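Putative oxidoreductase yhhX (PDB 3F4L) probably works as a nucleotide-dependent oxidoreductase of the Gfo/Idh/MocA family, perhaps an NADP+-linked scyllo-inositol dehydrogenase. Local coordinates at residues I3-I8 with W29-I34; S129-A134 with P234-H239. One frame throughout, in Å; residues are numbered along the deposited sequence.

Interaction 1 (I3-I8 with W29-I34)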
loop_
_atom_site.group_PDB
_atom_site.type_symbol
_atom_site.label_atom_id
_atom_site.label_comp_id
_atom_site.label_asym_id
_atom_site.label_seq_id
_atom_site.Cartn_x
_atom_site.Cartn_y
_atom_site.Cartn_z
ATOM N N ILE A 3 35.404 -6.122 26.666
ATOM C CA ILE A 3 34.525 -7.205 27.103
ATOM C C ILE A 3 34.810 -8.427 26.242
ATOM O O ILE A 3 34.919 -8.303 25.026
ATOM C CB ILE A 3 33.029 -6.869 26.892
ATOM C CG1 ILE A 3 32.668 -5.574 27.615
ATOM C CG2 ILE A 3 32.167 -8.029 27.381
ATOM C CD1 ILE A 3 31.204 -5.190 27.482
ATOM N N ASN A 4 34.931 -9.595 26.869
ATOM C CA ASN A 4 35.162 -10.838 26.137
ATOM C C ASN A 4 33.808 -11.440 25.778
ATOM O O ASN A 4 32.887 -11.480 26.604
ATOM C CB ASN A 4 35.941 -11.851 26.979
ATOM C CG ASN A 4 37.421 -11.534 27.055
ATOM O OD1 ASN A 4 38.245 -12.399 27.404
ATOM N ND2 ASN A 4 37.773 -10.296 26.735
ATOM N N CYS A 5 33.684 -11.901 24.540
ATOM C CA CYS A 5 32.442 -12.507 24.104
ATOM C C CYS A 5 32.739 -13.840 23.441
ATOM O O CYS A 5 33.906 -14.207 23.249
ATOM C CB CYS A 5 31.710 -11.571 23.136
ATOM S SG CYS A 5 32.633 -11.135 21.627
ATOM N N ALA A 6 31.684 -14.572 23.105
ATOM C CA ALA A 6 31.835 -15.859 22.453
ATOM C C ALA A 6 30.641 -16.136 21.551
ATOM O O ALA A 6 29.525 -15.716 21.834
ATOM C CB ALA A 6 31.977 -16.961 23.494
ATOM N N PHE A 7 30.878 -16.847 20.458
ATOM C CA PHE A 7 29.793 -17.162 19.552
ATOM C C PHE A 7 29.430 -18.625 19.551
ATOM O O PHE A 7 30.302 -19.494 19.588
ATOM C CB PHE A 7 30.144 -16.764 18.116
ATOM C CG PHE A 7 30.204 -15.297 17.899
ATOM C CD1 PHE A 7 31.321 -14.566 18.291
ATOM C CD2 PHE A 7 29.123 -14.628 17.330
ATOM C CE1 PHE A 7 31.355 -13.181 18.119
ATOM C CE2 PHE A 7 29.145 -13.251 17.153
ATOM C CZ PHE A 7 30.259 -12.525 17.547
ATOM N N ILE A 8 28.128 -18.891 19.531
ATOM C CA ILE A 8 27.637 -20.253 19.433
ATOM C C ILE A 8 27.187 -20.315 17.982
ATOM O O ILE A 8 26.146 -19.753 17.617
ATOM C CB ILE A 8 26.411 -20.514 20.322
ATOM C CG1 ILE A 8 26.720 -20.161 21.780
ATOM C CG2 ILE A 8 26.001 -21.972 20.198
ATOM C CD1 ILE A 8 27.882 -20.892 22.349
ATOM N N TRP A 29 35.760 -4.922 22.418
ATOM C CA TRP A 29 35.462 -6.340 22.538
ATOM C C TRP A 29 36.583 -7.258 22.072
ATOM O O TRP A 29 37.375 -6.900 21.203
ATOM C CB TRP A 29 34.224 -6.690 21.716
ATOM C CG TRP A 29 32.995 -5.959 22.096
ATOM C CD1 TRP A 29 32.651 -4.685 21.747
ATOM C CD2 TRP A 29 31.929 -6.466 22.894
ATOM N NE1 TRP A 29 31.420 -4.367 22.280
ATOM C CE2 TRP A 29 30.956 -5.445 22.989
ATOM C CE3 TRP A 29 31.697 -7.688 23.542
ATOM C CZ2 TRP A 29 29.766 -5.608 23.707
ATOM C CZ3 TRP A 29 30.515 -7.850 24.257
ATOM C CH2 TRP A 29 29.564 -6.813 24.332
ATOM N N HIS A 30 36.611 -8.454 22.651
ATOM C CA HIS A 30 37.582 -9.483 22.302
ATOM C C HIS A 30 36.831 -10.806 22.179
ATOM O O HIS A 30 36.172 -11.241 23.128
ATOM C CB HIS A 30 38.665 -9.627 23.376
ATOM C CG HIS A 30 39.578 -10.788 23.132
ATOM N ND1 HIS A 30 39.455 -11.984 23.803
ATOM C CD2 HIS A 30 40.568 -10.962 22.227
ATOM C CE1 HIS A 30 40.329 -12.849 23.319
ATOM N NE2 HIS A 30 41.015 -12.255 22.361
ATOM N N VAL A 31 36.910 -11.431 21.007
ATOM C CA VAL A 31 36.229 -12.705 20.786
ATOM C C VAL A 31 37.104 -13.810 21.348
ATOM O O VAL A 31 38.101 -14.198 20.740
ATOM C CB VAL A 31 35.973 -12.948 19.275
ATOM C CG1 VAL A 31 35.267 -14.296 19.063
ATOM C CG2 VAL A 31 35.116 -11.811 18.718
ATOM N N ALA A 32 36.722 -14.318 22.512
ATOM C CA ALA A 32 37.505 -15.349 23.183
ATOM C C ALA A 32 37.284 -16.758 22.661
ATOM O O ALA A 32 38.227 -17.539 22.569
ATOM C CB ALA A 32 37.233 -15.306 24.681
ATOM N N HIS A 33 36.039 -17.081 22.322
ATOM C CA HIS A 33 35.715 -18.413 21.831
ATOM C C HIS A 33 34.651 -18.383 20.754
ATOM O O HIS A 33 33.810 -17.491 20.702
ATOM C CB HIS A 33 35.134 -19.288 22.939
ATOM C CG HIS A 33 35.939 -19.312 24.197
ATOM N ND1 HIS A 33 37.035 -20.128 24.365
ATOM C CD2 HIS A 33 35.788 -18.635 25.359
ATOM C CE1 HIS A 33 37.526 -19.954 25.580
ATOM N NE2 HIS A 33 36.786 -19.053 26.203
ATOM N N ILE A 34 34.692 -19.401 19.913
ATOM C CA ILE A 34 33.681 -19.588 18.898
ATOM C C ILE A 34 33.426 -21.080 18.885
ATOM O O ILE A 34 34.298 -21.868 18.529
ATOM C CB ILE A 34 34.116 -19.106 17.511
ATOM C CG1 ILE A 34 34.104 -17.570 17.473
ATOM C CG2 ILE A 34 33.144 -19.656 16.448
ATOM C CD1 ILE A 34 34.360 -16.990 16.088
#
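His30 O is gripped twice from strand 3-8: Cys5 N donates to it at 2.9 Å, in the carbonyl plane and at 160° at the hydrogen, and Asn4 CA adds a CA-H...O contact at 3.2 Å. This is the regular parallel pattern, repeated by His30 N giving to Ile3 O and Phe7 N giving to His33 O. Between Cys5 and Ala6 the register slips by one, a beta bulge. Ala32 is the extra residue, its backbone turned to helical angles; its N reaches Cys5 O at 2.9 Å, while His33 N is buried without a partner.

On one face of the sheet Ile3 lies alongside Trp29. Its CB sits over the indole face, 4.0 Å from the six-membered ring centroid in a CH-pi contact, and its CG2 presses on Trp29 CZ3 at 3.5 Å; a beta-branched residue is broad enough to follow that flat surface. Farther along, Val31 CG1 meets the ring edge of Phe7 at CD1, 4.0 Å away. Asn4 and His30, more polar and partly exposed, point to the other face, as does His33, whose NE2 bonds to Asp63.

The pair belongs to a Rossmann beta-alpha-beta unit: helix 12-22 packs on Phe7, Val31 and Ile34, helix 300-311 on Ile3 and Trp29, and strand 66-71 flanks strand 3-8 on its other side.

Interaction 2 (S129-A134 with P234-H239)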
loop_
_atom_site.group_PDB
_atom_site.type_symbol
_atom_site.label_atom_id
_atom_site.label_comp_id
_atom_site.label_asym_id
_atom_site.label_seq_id
_atom_site.Cartn_x
_atom_site.Cartn_y
_atom_site.Cartn_z
ATOM N N SER A 129 20.805 2.569 7.175
ATOM C CA SER A 129 20.814 3.983 6.804
ATOM C C SER A 129 19.463 4.493 6.308
ATOM O O SER A 129 19.069 5.603 6.637
ATOM C CB SER A 129 21.881 4.261 5.735
ATOM O OG SER A 129 21.636 3.497 4.583
ATOM N N CYS A 130 18.773 3.692 5.505
ATOM C CA CYS A 130 17.461 4.071 4.982
ATOM C C CYS A 130 16.487 4.333 6.137
ATOM O O CYS A 130 15.823 5.375 6.199
ATOM C CB CYS A 130 16.924 2.959 4.073
ATOM S SG CYS A 130 17.209 1.266 4.684
ATOM N N PHE A 131 16.412 3.373 7.051
ATOM C CA PHE A 131 15.550 3.488 8.214
ATOM C C PHE A 131 15.915 4.702 9.071
ATOM O O PHE A 131 15.040 5.496 9.450
ATOM C CB PHE A 131 15.648 2.212 9.057
ATOM C CG PHE A 131 14.945 2.311 10.368
ATOM C CD1 PHE A 131 13.562 2.437 10.422
ATOM C CD2 PHE A 131 15.668 2.322 11.558
ATOM C CE1 PHE A 131 12.910 2.575 11.651
ATOM C CE2 PHE A 131 15.021 2.463 12.793
ATOM C CZ PHE A 131 13.646 2.589 12.835
ATOM N N LEU A 132 17.200 4.861 9.377
ATOM C CA LEU A 132 17.622 5.989 10.205
ATOM C C LEU A 132 17.272 7.340 9.585
ATOM O O LEU A 132 16.988 8.299 10.306
ATOM C CB LEU A 132 19.123 5.931 10.492
ATOM C CG LEU A 132 19.640 4.781 11.366
ATOM C CD1 LEU A 132 21.154 4.855 11.432
ATOM C CD2 LEU A 132 19.035 4.852 12.764
ATOM N N THR A 133 17.299 7.423 8.258
ATOM C CA THR A 133 16.957 8.675 7.594
ATOM C C THR A 133 15.458 8.934 7.787
ATOM O O THR A 133 15.050 10.047 8.069
ATOM C CB THR A 133 17.274 8.639 6.067
ATOM O OG1 THR A 133 18.632 8.224 5.859
ATOM C CG2 THR A 133 17.102 10.033 5.459
ATOM N N ALA A 134 14.641 7.898 7.637
ATOM C CA ALA A 134 13.203 8.053 7.814
ATOM C C ALA A 134 12.907 8.445 9.271
ATOM O O ALA A 134 12.048 9.291 9.537
ATOM C CB ALA A 134 12.493 6.760 7.460
ATOM N N PRO A 234 9.539 2.818 -3.330
ATOM C CA PRO A 234 10.538 3.546 -2.545
ATOM C C PRO A 234 10.771 2.606 -1.350
ATOM O O PRO A 234 9.893 1.788 -1.042
ATOM C CB PRO A 234 9.788 4.805 -2.125
ATOM C CG PRO A 234 8.881 5.055 -3.286
ATOM C CD PRO A 234 8.380 3.673 -3.652
ATOM N N LYS A 235 11.925 2.709 -0.687
ATOM C CA LYS A 235 12.215 1.870 0.479
ATOM C C LYS A 235 11.306 2.285 1.655
ATOM O O LYS A 235 10.806 1.441 2.401
ATOM C CB LYS A 235 13.686 2.018 0.886
ATOM C CG LYS A 235 14.062 1.218 2.132
ATOM C CD LYS A 235 14.081 -0.285 1.862
ATOM C CE LYS A 235 14.035 -1.091 3.168
ATOM N NZ LYS A 235 12.728 -0.882 3.866
ATOM N N PHE A 236 11.118 3.591 1.821
ATOM C CA PHE A 236 10.239 4.117 2.870
ATOM C C PHE A 236 9.436 5.291 2.344
ATOM O O PHE A 236 9.924 6.090 1.528
ATOM C CB PHE A 236 11.015 4.630 4.094
ATOM C CG PHE A 236 11.606 3.550 4.952
ATOM C CD1 PHE A 236 12.958 3.224 4.847
ATOM C CD2 PHE A 236 10.814 2.858 5.861
ATOM C CE1 PHE A 236 13.513 2.216 5.637
ATOM C CE2 PHE A 236 11.359 1.851 6.659
ATOM C CZ PHE A 236 12.708 1.529 6.546
ATOM N N ILE A 237 8.208 5.395 2.835
ATOM C CA ILE A 237 7.315 6.490 2.486
ATOM C C ILE A 237 6.711 6.906 3.819
ATOM O O ILE A 237 6.293 6.051 4.595
ATOM C CB ILE A 237 6.158 6.043 1.571
ATOM C CG1 ILE A 237 6.692 5.574 0.219
ATOM C CG2 ILE A 237 5.190 7.213 1.361
ATOM C CD1 ILE A 237 5.600 5.112 -0.717
ATOM N N VAL A 238 6.693 8.203 4.100
ATOM C CA VAL A 238 6.105 8.705 5.344
ATOM C C VAL A 238 5.266 9.926 4.983
ATOM O O VAL A 238 5.751 10.838 4.311
ATOM C CB VAL A 238 7.174 9.159 6.364
ATOM C CG1 VAL A 238 6.487 9.670 7.637
ATOM C CG2 VAL A 238 8.114 8.019 6.694
ATOM N N HIS A 239 4.011 9.932 5.411
ATOM C CA HIS A 239 3.123 11.056 5.134
ATOM C C HIS A 239 2.618 11.603 6.455
ATOM O O HIS A 239 2.160 10.845 7.306
ATOM C CB HIS A 239 1.925 10.617 4.262
ATOM C CG HIS A 239 2.298 10.298 2.846
ATOM N ND1 HIS A 239 2.900 11.214 2.011
ATOM C CD2 HIS A 239 2.185 9.156 2.128
ATOM C CE1 HIS A 239 3.146 10.650 0.843
ATOM N NE2 HIS A 239 2.722 9.400 0.888
#
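The Phe236 ring is filled on both faces: Ala134 CB lies over one, 4.2 Å from Phe236 CG, and Lys235 NZ stands 3.5 Å above the plane of the other, offset toward the rim. Cys130 CB meets the edge in the ring plane, 3.8 Å from Phe236 CE1, and Cys130 SG makes a sulfur-aromatic contact at that edge. The tip goes deeper, with Phe236 CE1 3.4 Å from Phe131 N, while Phe236 CZ lies near the plane of the Phe131 ring, at its edge. Small Cys130 and Ala134, a turn apart, let the ring come this close to the helix.

Helix 129-140 thus rests on the mixed sheet of the C-terminal alpha/beta domain; over 129-134 and 236-239 helix and strand run nearly parallel, 8° apart. A classic beta bulge, Lys235 and Phe236 both facing Lys247, lets these neighbours point their side chains toward the same helix. Bends at chi2 and chi4 fold the lysine back so that its NZ bonds to His152 O. An alanine at Phe236 would probably leave Cys130, Phe131 and Ala134 without their main partner on the strand and loosen the helix there. From the strand's other face, Ile237 and His239 meet Tyr233 of the second subunit.

Starting at the N terminus, strand 3-8 leads into helix 12-22 and the chain returns as 29-34, so interaction 1 closes a short loop of 20 residues and joins two neighbouring strands of the parallel Rossmann sheet. The chain then completes that sheet before helix 129-140 opens interaction 2. Here 99 residues intervene, including helix 171-187 and several strands of the mixed sheet, until 234-239 comes back to pack against the helix. The two loops follow in series, neither nested nor crossed. The centres of interactions 1 and 2 are about 34 Å apart and their nearest atoms about 18 Å apart, on opposite sides of the chain's centre. Later still, helix 300-311 reaches back to interaction 1.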